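Local structure of intimin (Escherichia coli O127:H6 str. E2348/69, 6TQD) at residues 5-11 with 25-31; 18-24 with 62-68; 106-110 with 136-140. The protein acts as a bacterial adhesin, whose D00-D0 region forms an extended juncture of the passenger that probably limits its sphere of action. One frame throughout, in Å; residues are numbered along the deposited sequence.

Contact 1 (5-11 with 25-31); sequences ILSLNIP and QLIVKSK. With NA (sodium ion), chain I.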
loop_
_atom_site.group_PDB
_atom_site.type_symbol
_atom_site.label_atom_id
_atom_site.label_comp_id
_atom_site.label_asym_id
_atom_site.label_seq_id
_atom_site.Cartn_x
_atom_site.Cartn_y
_atom_site.Cartn_z
ATOM N N ILE A 5 -13.348 -17.144 -30.839
ATOM C CA ILE A 5 -14.768 -16.966 -30.555
ATOM C C ILE A 5 -14.991 -15.960 -29.432
ATOM O O ILE A 5 -15.867 -15.093 -29.532
ATOM C CB ILE A 5 -15.449 -18.322 -30.272
ATOM C CG1 ILE A 5 -15.560 -19.128 -31.572
ATOM C CG2 ILE A 5 -16.825 -18.112 -29.633
ATOM C CD1 ILE A 5 -16.097 -20.531 -31.394
ATOM N N LEU A 6 -14.201 -16.021 -28.354
ATOM C CA LEU A 6 -14.458 -15.158 -27.201
ATOM C C LEU A 6 -13.192 -15.031 -26.375
ATOM O O LEU A 6 -12.643 -16.049 -25.940
ATOM C CB LEU A 6 -15.578 -15.756 -26.348
ATOM C CG LEU A 6 -15.991 -14.960 -25.119
ATOM C CD1 LEU A 6 -16.386 -13.550 -25.511
ATOM C CD2 LEU A 6 -17.121 -15.677 -24.393
ATOM N N SER A 7 -12.741 -13.802 -26.153
ATOM C CA SER A 7 -11.577 -13.551 -25.311
ATOM C C SER A 7 -11.854 -12.380 -24.376
ATOM O O SER A 7 -12.631 -11.468 -24.693
ATOM C CB SER A 7 -10.321 -13.246 -26.139
ATOM O OG SER A 7 -10.420 -12.000 -26.799
ATOM N N LEU A 8 -11.235 -12.436 -23.195
ATOM C CA LEU A 8 -11.265 -11.372 -22.199
ATOM C C LEU A 8 -9.840 -11.101 -21.738
ATOM O O LEU A 8 -9.110 -12.030 -21.378
ATOM C CB LEU A 8 -12.107 -11.810 -21.003
ATOM C CG LEU A 8 -12.124 -10.878 -19.791
ATOM C CD1 LEU A 8 -12.745 -9.530 -20.127
ATOM C CD2 LEU A 8 -12.876 -11.543 -18.630
ATOM N N ASN A 9 -9.440 -9.836 -21.753
ATOM C CA ASN A 9 -8.162 -9.411 -21.204
ATOM C C ASN A 9 -8.392 -8.236 -20.268
ATOM O O ASN A 9 -9.264 -7.399 -20.516
ATOM C CB ASN A 9 -7.169 -9.019 -22.307
ATOM C CG ASN A 9 -6.637 -10.238 -23.083
ATOM O OD1 ASN A 9 -7.322 -10.794 -23.945
ATOM N ND2 ASN A 9 -5.405 -10.651 -22.783
ATOM N N ILE A 10 -7.619 -8.204 -19.188
ATOM C CA ILE A 10 -7.657 -7.131 -18.203
ATOM C C ILE A 10 -6.276 -6.504 -18.166
ATOM O O ILE A 10 -5.372 -7.013 -17.510
ATOM C CB ILE A 10 -8.094 -7.653 -16.820
ATOM C CG1 ILE A 10 -9.439 -8.385 -16.955
ATOM C CG2 ILE A 10 -8.170 -6.492 -15.820
ATOM C CD1 ILE A 10 -10.033 -8.879 -15.650
ATOM N N PRO A 11 -6.064 -5.410 -18.911
ATOM C CA PRO A 11 -4.695 -4.923 -19.139
ATOM C C PRO A 11 -4.044 -4.319 -17.915
ATOM O O PRO A 11 -2.812 -4.270 -17.863
ATOM C CB PRO A 11 -4.872 -3.858 -20.229
ATOM C CG PRO A 11 -6.291 -3.422 -20.098
ATOM C CD PRO A 11 -7.057 -4.640 -19.684
ATOM N N GLN A 25 -11.019 -1.583 -16.394
ATOM C CA GLN A 25 -10.965 -1.646 -17.849
ATOM C C GLN A 25 -10.913 -3.102 -18.296
ATOM O O GLN A 25 -9.978 -3.836 -17.940
ATOM C CB GLN A 25 -9.787 -0.859 -18.413
ATOM C CG GLN A 25 -9.784 -0.812 -19.930
ATOM C CD GLN A 25 -8.609 -0.048 -20.504
ATOM O OE1 GLN A 25 -7.740 0.421 -19.772
ATOM N NE2 GLN A 25 -8.584 0.089 -21.824
ATOM N N LEU A 26 -11.928 -3.515 -19.056
ATOM C CA LEU A 26 -12.005 -4.837 -19.657
ATOM C C LEU A 26 -11.886 -4.697 -21.167
ATOM O O LEU A 26 -12.431 -3.753 -21.761
ATOM C CB LEU A 26 -13.358 -5.483 -19.337
ATOM C CG LEU A 26 -13.743 -5.621 -17.858
ATOM C CD1 LEU A 26 -15.124 -6.277 -17.743
ATOM C CD2 LEU A 26 -12.710 -6.395 -17.083
ATOM N N ILE A 27 -11.192 -5.641 -21.802
ATOM C CA ILE A 27 -11.069 -5.674 -23.259
ATOM C C ILE A 27 -11.631 -7.011 -23.730
ATOM O O ILE A 27 -11.008 -8.062 -23.528
ATOM C CB ILE A 27 -9.622 -5.475 -23.726
ATOM C CG1 ILE A 27 -9.099 -4.108 -23.269
ATOM C CG2 ILE A 27 -9.534 -5.577 -25.241
ATOM C CD1 ILE A 27 -7.642 -3.849 -23.597
ATOM N N VAL A 28 -12.797 -6.967 -24.373
ATOM C CA VAL A 28 -13.529 -8.140 -24.812
ATOM C C VAL A 28 -13.496 -8.207 -26.329
ATOM O O VAL A 28 -13.688 -7.192 -27.010
ATOM C CB VAL A 28 -14.993 -8.080 -24.331
ATOM C CG1 VAL A 28 -15.831 -9.164 -24.999
ATOM C CG2 VAL A 28 -15.066 -8.187 -22.818
ATOM N N LYS A 29 -13.278 -9.405 -26.855
ATOM C CA LYS A 29 -13.482 -9.691 -28.272
ATOM C C LYS A 29 -14.434 -10.872 -28.341
ATOM O O LYS A 29 -14.156 -11.921 -27.761
ATOM C CB LYS A 29 -12.173 -10.038 -28.980
ATOM C CG LYS A 29 -11.147 -8.914 -29.019
ATOM C CD LYS A 29 -11.679 -7.674 -29.717
ATOM C CE LYS A 29 -10.553 -6.703 -30.055
ATOM N NZ LYS A 29 -9.688 -6.385 -28.877
ATOM N N SER A 30 -15.556 -10.691 -29.039
ATOM C CA SER A 30 -16.619 -11.693 -29.063
ATOM C C SER A 30 -17.198 -11.795 -30.467
ATOM O O SER A 30 -17.753 -10.824 -30.984
ATOM C CB SER A 30 -17.726 -11.322 -28.086
ATOM O OG SER A 30 -18.823 -12.206 -28.190
ATOM N N LYS A 31 -17.066 -12.972 -31.074
ATOM C CA LYS A 31 -17.660 -13.198 -32.393
ATOM C C LYS A 31 -19.181 -13.113 -32.348
ATOM O O LYS A 31 -19.808 -12.604 -33.291
ATOM C CB LYS A 31 -17.204 -14.552 -32.933
ATOM C CG LYS A 31 -17.773 -14.914 -34.302
ATOM C CD LYS A 31 -17.261 -16.278 -34.761
ATOM C CE LYS A 31 -17.923 -16.712 -36.067
ATOM N NZ LYS A 31 -17.518 -18.090 -36.467
HETATM NA NA NA I . -3.644 -8.123 -16.245
HETATM O O HOH W 1 -18.517 -14.905 -28.811
HETATM O O HOH W 2 -9.593 -9.888 -25.235
HETATM O O HOH W 3 -2.118 -6.284 -15.827
HETATM O O HOH W 4 -1.472 -8.855 -14.886
HETATM O O HOH W 5 -5.076 -7.992 -14.535
HETATM O O HOH W 6 -5.079 -10.301 -16.150
#

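Contact 2 (18-24 with 62-68); sequences ERSTQKI and YQAILPA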
loop_
_atom_site.group_PDB
_atom_site.type_symbol
_atom_site.label_atom_id
_atom_site.label_comp_id
_atom_site.label_asym_id
_atom_site.label_seq_id
_atom_site.Cartn_x
_atom_site.Cartn_y
_atom_site.Cartn_z
ATOM N N GLU A 18 -7.826 3.330 0.059
ATOM C CA GLU A 18 -8.886 2.635 0.781
ATOM C C GLU A 18 -10.199 3.392 0.648
ATOM O O GLU A 18 -10.233 4.622 0.707
ATOM C CB GLU A 18 -8.481 2.526 2.259
ATOM C CG GLU A 18 -8.202 3.871 2.942
ATOM C CD GLU A 18 -7.833 3.723 4.406
ATOM O OE1 GLU A 18 -6.853 4.382 4.848
ATOM O OE2 GLU A 18 -8.507 2.943 5.118
ATOM N N ARG A 19 -11.279 2.638 0.448
ATOM C CA ARG A 19 -12.647 3.136 0.338
ATOM C C ARG A 19 -12.916 3.914 -0.948
ATOM O O ARG A 19 -13.995 4.506 -1.090
ATOM C CB ARG A 19 -13.059 3.967 1.562
ATOM C CG ARG A 19 -12.986 3.210 2.883
ATOM C CD ARG A 19 -13.537 4.046 4.037
ATOM N NE ARG A 19 -13.413 3.381 5.334
ATOM C CZ ARG A 19 -12.354 3.475 6.135
ATOM N NH1 ARG A 19 -11.298 4.198 5.781
ATOM N NH2 ARG A 19 -12.348 2.834 7.298
ATOM N N SER A 20 -11.980 3.932 -1.895
ATOM C CA SER A 20 -12.233 4.606 -3.162
ATOM C C SER A 20 -12.974 3.694 -4.147
ATOM O O SER A 20 -13.043 2.473 -3.983
ATOM C CB SER A 20 -10.925 5.097 -3.800
ATOM O OG SER A 20 -10.102 4.038 -4.233
ATOM N N THR A 21 -13.544 4.322 -5.167
ATOM C CA THR A 21 -14.167 3.629 -6.286
ATOM C C THR A 21 -13.221 3.685 -7.474
ATOM O O THR A 21 -12.771 4.764 -7.863
ATOM C CB THR A 21 -15.493 4.307 -6.648
ATOM O OG1 THR A 21 -16.397 4.233 -5.539
ATOM C CG2 THR A 21 -16.129 3.624 -7.851
ATOM N N GLN A 22 -12.922 2.524 -8.049
ATOM C CA GLN A 22 -11.926 2.393 -9.104
ATOM C C GLN A 22 -12.564 1.725 -10.314
ATOM O O GLN A 22 -13.018 0.577 -10.230
ATOM C CB GLN A 22 -10.746 1.557 -8.613
ATOM C CG GLN A 22 -10.002 2.187 -7.451
ATOM C CD GLN A 22 -9.226 3.421 -7.865
ATOM O OE1 GLN A 22 -8.828 3.556 -9.021
ATOM N NE2 GLN A 22 -9.008 4.330 -6.923
ATOM N N LYS A 23 -12.573 2.433 -11.440
ATOM C CA LYS A 23 -13.089 1.866 -12.677
ATOM C C LYS A 23 -12.171 0.746 -13.153
ATOM O O LYS A 23 -10.949 0.841 -13.045
ATOM C CB LYS A 23 -13.167 2.948 -13.750
ATOM C CG LYS A 23 -13.718 2.484 -15.085
ATOM C CD LYS A 23 -13.552 3.556 -16.157
ATOM C CE LYS A 23 -13.921 3.037 -17.542
ATOM N NZ LYS A 23 -12.987 1.976 -18.024
ATOM N N ILE A 24 -12.777 -0.310 -13.686
ATOM C CA ILE A 24 -12.079 -1.473 -14.214
ATOM C C ILE A 24 -12.159 -1.438 -15.729
ATOM O O ILE A 24 -13.246 -1.281 -16.290
ATOM C CB ILE A 24 -12.733 -2.762 -13.686
ATOM C CG1 ILE A 24 -12.624 -2.848 -12.159
ATOM C CG2 ILE A 24 -12.092 -3.966 -14.340
ATOM C CD1 ILE A 24 -13.590 -3.809 -11.511
ATOM N N TYR A 62 -17.683 -2.084 -15.099
ATOM C CA TYR A 62 -17.619 -2.467 -13.700
ATOM C C TYR A 62 -16.625 -1.588 -12.958
ATOM O O TYR A 62 -15.749 -0.958 -13.553
ATOM C CB TYR A 62 -17.200 -3.941 -13.566
ATOM C CG TYR A 62 -18.342 -4.859 -13.890
ATOM C CD1 TYR A 62 -18.591 -5.257 -15.202
ATOM C CD2 TYR A 62 -19.186 -5.307 -12.901
ATOM C CE1 TYR A 62 -19.660 -6.077 -15.496
ATOM C CE2 TYR A 62 -20.228 -6.135 -13.174
ATOM C CZ TYR A 62 -20.477 -6.505 -14.483
ATOM O OH TYR A 62 -21.534 -7.339 -14.751
ATOM N N GLN A 63 -16.784 -1.556 -11.647
ATOM C CA GLN A 63 -15.902 -0.793 -10.777
ATOM C C GLN A 63 -15.701 -1.566 -9.487
ATOM O O GLN A 63 -16.545 -2.371 -9.081
ATOM C CB GLN A 63 -16.492 0.582 -10.455
ATOM C CG GLN A 63 -17.800 0.537 -9.692
ATOM C CD GLN A 63 -18.568 1.854 -9.768
ATOM O OE1 GLN A 63 -18.214 2.755 -10.530
ATOM N NE2 GLN A 63 -19.602 1.973 -8.950
ATOM N N ALA A 64 -14.580 -1.307 -8.836
ATOM C CA ALA A 64 -14.270 -1.911 -7.556
ATOM C C ALA A 64 -14.430 -0.855 -6.474
ATOM O O ALA A 64 -13.943 0.271 -6.632
ATOM C CB ALA A 64 -12.843 -2.458 -7.544
ATOM N N ILE A 65 -15.133 -1.214 -5.410
ATOM C CA ILE A 65 -15.188 -0.437 -4.176
ATOM C C ILE A 65 -14.147 -1.049 -3.252
ATOM O O ILE A 65 -14.274 -2.201 -2.836
ATOM C CB ILE A 65 -16.581 -0.473 -3.545
ATOM C CG1 ILE A 65 -17.659 -0.112 -4.578
ATOM C CG2 ILE A 65 -16.621 0.464 -2.338
ATOM C CD1 ILE A 65 -17.393 1.154 -5.350
ATOM N N LEU A 66 -13.106 -0.282 -2.939
ATOM C CA LEU A 66 -11.991 -0.825 -2.182
ATOM C C LEU A 66 -12.308 -0.849 -0.690
ATOM O O LEU A 66 -12.958 0.069 -0.177
ATOM C CB LEU A 66 -10.744 0.017 -2.436
ATOM C CG LEU A 66 -9.915 -0.410 -3.659
ATOM C CD1 LEU A 66 -10.765 -0.469 -4.914
ATOM C CD2 LEU A 66 -8.717 0.500 -3.875
ATOM N N PRO A 67 -11.893 -1.889 0.023
ATOM C CA PRO A 67 -12.130 -1.928 1.472
ATOM C C PRO A 67 -11.251 -0.925 2.214
ATOM O O PRO A 67 -10.385 -0.263 1.638
ATOM C CB PRO A 67 -11.772 -3.365 1.858
ATOM C CG PRO A 67 -10.807 -3.794 0.839
ATOM C CD PRO A 67 -11.217 -3.108 -0.448
ATOM N N ALA A 68 -11.494 -0.824 3.516
ATOM C CA ALA A 68 -10.602 -0.076 4.385
ATOM C C ALA A 68 -9.238 -0.749 4.457
ATOM O O ALA A 68 -9.106 -1.965 4.323
ATOM C CB ALA A 68 -11.190 0.030 5.790
HETATM O O HOH W 7 -15.446 -2.910 -16.457
#

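Contact 3 (106-110 with 136-140); sequences VVDQV and VKKNG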
loop_
_atom_site.group_PDB
_atom_site.type_symbol
_atom_site.label_atom_id
_atom_site.label_comp_id
_atom_site.label_asym_id
_atom_site.label_seq_id
_atom_site.Cartn_x
_atom_site.Cartn_y
_atom_site.Cartn_z
ATOM N N VAL A 106 0.422 7.325 -1.474
ATOM C CA VAL A 106 0.240 7.844 -2.827
ATOM C C VAL A 106 0.445 6.726 -3.837
ATOM O O VAL A 106 1.489 6.063 -3.844
ATOM C CB VAL A 106 1.201 9.018 -3.108
ATOM C CG1 VAL A 106 1.036 9.521 -4.529
ATOM C CG2 VAL A 106 0.963 10.155 -2.101
ATOM N N VAL A 107 -0.556 6.528 -4.707
ATOM C CA VAL A 107 -0.455 5.511 -5.736
ATOM C C VAL A 107 0.719 5.792 -6.666
ATOM O O VAL A 107 0.943 6.930 -7.099
ATOM C CB VAL A 107 -1.776 5.417 -6.525
ATOM C CG1 VAL A 107 -1.607 4.520 -7.731
ATOM C CG2 VAL A 107 -2.887 4.916 -5.616
ATOM N N ASP A 108 1.462 4.739 -6.998
ATOM C CA ASP A 108 2.580 4.733 -7.927
ATOM C C ASP A 108 3.820 5.423 -7.371
ATOM O O ASP A 108 4.833 5.524 -8.080
ATOM C CB ASP A 108 2.255 5.362 -9.294
ATOM C CG ASP A 108 1.196 4.586 -10.063
ATOM O OD1 ASP A 108 0.419 5.224 -10.813
ATOM O OD2 ASP A 108 1.131 3.347 -9.918
ATOM N N GLN A 109 3.792 5.878 -6.126
ATOM C CA GLN A 109 4.925 6.585 -5.546
ATOM C C GLN A 109 5.845 5.592 -4.843
ATOM O O GLN A 109 5.378 4.628 -4.234
ATOM C CB GLN A 109 4.421 7.605 -4.531
ATOM C CG GLN A 109 5.519 8.392 -3.831
ATOM C CD GLN A 109 4.969 9.252 -2.718
ATOM O OE1 GLN A 109 4.711 10.434 -2.900
ATOM N NE2 GLN A 109 4.750 8.644 -1.575
ATOM N N VAL A 110 7.154 5.819 -4.956
ATOM C CA VAL A 110 8.138 5.113 -4.131
ATOM C C VAL A 110 8.206 5.888 -2.815
ATOM O O VAL A 110 8.806 6.959 -2.754
ATOM C CB VAL A 110 9.499 5.024 -4.815
ATOM C CG1 VAL A 110 10.515 4.378 -3.889
ATOM C CG2 VAL A 110 9.383 4.247 -6.130
ATOM N N VAL A 136 9.972 1.004 2.646
ATOM C CA VAL A 136 9.665 1.743 1.428
ATOM C C VAL A 136 8.974 0.799 0.456
ATOM O O VAL A 136 9.514 -0.263 0.132
ATOM C CB VAL A 136 10.940 2.333 0.786
ATOM C CG1 VAL A 136 10.594 3.032 -0.531
ATOM C CG2 VAL A 136 11.619 3.293 1.747
ATOM N N LYS A 137 7.804 1.201 -0.035
ATOM C CA LYS A 137 7.060 0.396 -0.994
ATOM C C LYS A 137 6.544 1.297 -2.107
ATOM O O LYS A 137 6.440 2.520 -1.960
ATOM C CB LYS A 137 5.852 -0.314 -0.352
ATOM C CG LYS A 137 6.193 -1.162 0.852
ATOM C CD LYS A 137 4.947 -1.830 1.397
ATOM C CE LYS A 137 5.208 -2.545 2.704
ATOM N NZ LYS A 137 3.950 -3.135 3.248
ATOM N N LYS A 138 6.213 0.670 -3.235
ATOM C CA LYS A 138 5.434 1.291 -4.302
ATOM C C LYS A 138 4.268 0.354 -4.556
ATOM O O LYS A 138 4.489 -0.804 -4.923
ATOM C CB LYS A 138 6.268 1.442 -5.574
ATOM C CG LYS A 138 5.485 1.957 -6.788
ATOM C CD LYS A 138 6.382 1.999 -8.016
ATOM C CE LYS A 138 5.613 2.373 -9.274
ATOM N NZ LYS A 138 6.512 2.386 -10.466
ATOM N N ASN A 139 3.054 0.841 -4.311
ATOM C CA ASN A 139 1.834 0.038 -4.463
ATOM C C ASN A 139 1.966 -1.298 -3.730
ATOM O O ASN A 139 1.649 -2.370 -4.256
ATOM C CB ASN A 139 1.492 -0.155 -5.936
ATOM C CG ASN A 139 1.217 1.167 -6.649
ATOM O OD1 ASN A 139 0.761 2.123 -6.040
ATOM N ND2 ASN A 139 1.524 1.222 -7.937
ATOM N N GLY A 140 2.465 -1.224 -2.502
ATOM C CA GLY A 140 2.551 -2.377 -1.634
ATOM C C GLY A 140 3.737 -3.278 -1.853
ATOM O O GLY A 140 3.869 -4.268 -1.127
HETATM O O HOH W 8 3.014 3.692 -3.679
#

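Contact 1 (5-11 with 25-31)
Ser7 and Lys29 face each other as a hydrogen-bonded pair at the antiparallel edge of a two-sheet beta-sandwich, consistent with an Ig-like fold, where strand 6-9 is the outermost strand of its four-stranded sheet. Their backbones exchange two bonds, Ser7 N to Lys29 O at 2.9 Å and Lys29 N back to Ser7 O. Asn9 and Ile27 repeat that pattern two residues on, and Lys31 N closes the far end on Ile5 O. The strand axes run 176° apart, almost exactly antiparallel, and come within 4.8 Å of each other.

Side chains divide between the faces. On the inner one, Leu8 sets CD1 against Val28 CG2 at 3.8 Å; with CG anti to the backbone N (chi1 173°), its end swings toward the partner strand. Leu26 CD2 lies alongside Ile10 CG1, also at 3.8 Å, both chains pointing the same way. Val94 on strand 90-101 and Ile37 on strand 34-40 meet this face from the other sheet. On the outer face, Ser7 OG, Asn9 OD1 and Ile27 O share one water, which gives protons to the amide and carbonyl oxygens and accepts at the serine. Pro11 CD rests against Gln25 O at 3.5 Å just past the strand. Beyond the last pair, Ile10 turns its carbonyl to a sodium ion, whose other four ligands are waters, with Ile10 O 2.4 Å from the metal.

Contact 2 (18-24 with 62-68)
Thr21 and Ile65 lie side by side and point the same way, with Ile65 CD1 closing on Thr21 OG1 at 3.2 Å. A bend at chi2 folds the isoleucine tip back toward the threonine. The other branch of Thr21, CG2, lies against the Gln63 amide and comes within 3.5 Å of Gln63 OE1. That amide is held from beyond the pair, since Gln63 NE2 bonds to Gln52 OE1 on the neighbouring strand 50-53.

On the opposite face Gln22 crosses Leu66 obliquely, its CG 3.8 Å from Leu66 CD1. A bend at chi2 (-70°) brings Gln22 NE2 to Ser20 OG, which lies in the plane of the amide at 2.9 Å; Ser20 OG is also bonded to Thr17 O, so two partners fix the hydroxyl. Ile24 CD1 reaches over the backbone between Gln63 and Ala64, nearest to Gln63 C at 3.7 Å.

Where 18-20 meets 66-68, beyond the paired strand ends, Arg19 in one of its two conformers carries Ala68 CB over one guanidinium face, 3.4 Å above the plane and offset toward the rim, and forms a salt bridge from NH1 to Glu18 OE2. Glu18 OE1 is taken by Asn103 N. Beneath the side chains, Gln22 and Ala64 exchange two backbone bonds, and Leu66 N reaches Ser20 O nearly straight. With strand directions 149° apart and Ala64 and Leu66 touching Ile98 of the facing sheet, the pairing is that of inner strands in a twisted two-sheet beta-sandwich, consistent with an Ig-like fold.

Contact 3 (106-110 with 136-140)
Asn139 reaches across to Asp108 with an amide that is used at both ends. Its CB leaves a left-handed backbone (phi 50°), and chi1 of -62° sets CG beside its own N, directed at the loop. CG itself comes 3.6 Å from Asp108 N. The oxygen branch, OD1, accepts the proton of Asp108 N at 2.9 Å in a nearly straight bond (171°), the donor tilted from the carbonyl plane, and also approaches Val107 CA. The nitrogen branch, ND2, gives a proton to Asp108 OD2 at 2.9 Å; the carboxylate is met on its anti side, while its oxygen lies in the amide plane. Two bonds to one residue should restrict rotation of the amide.

Residues 106-109 form a type II beta turn, closed by Gln109 N on Val106 O, in the loop joining the first beta-sandwich to the bacterial Ig-like domain. Strand 130-138, to which Asn139 is joined, belongs to the latter. A water donates to Val106 O and Gln109 O and accepts from Asn139 N, spanning turn and strand end.

One residue back, Lys138 runs extended past the turn and brings CE 3.5 Å from Asp108 O. Its CA lies 3.3 Å from Gln109 O in a CA-H...O contact. Where the loop enters the second domain, Val110 CG1 presses on Val136 CG1 at 3.6 Å, beside Val112 of strand 111-117.

Contacts 1 and 2 share strand 21-30 and one sheet, but lie toward that strand's two ends, their centres about 21 Å apart: 5-11 pairs with one end and 18-24 uses the other to meet 62-68. Both are partly buried, each with a mainly apolar face toward the second sheet and a more mixed outer face, and both rely on regular backbone bonds. Contact 3 lies at the surface between the two domains, nearest atoms about 6 Å from contact 2. There, side-chain amide bonds and a bridging water replace strand pairing across the segments. Only contact 1 includes the sodium ion, while the salt bridge belongs to contact 2.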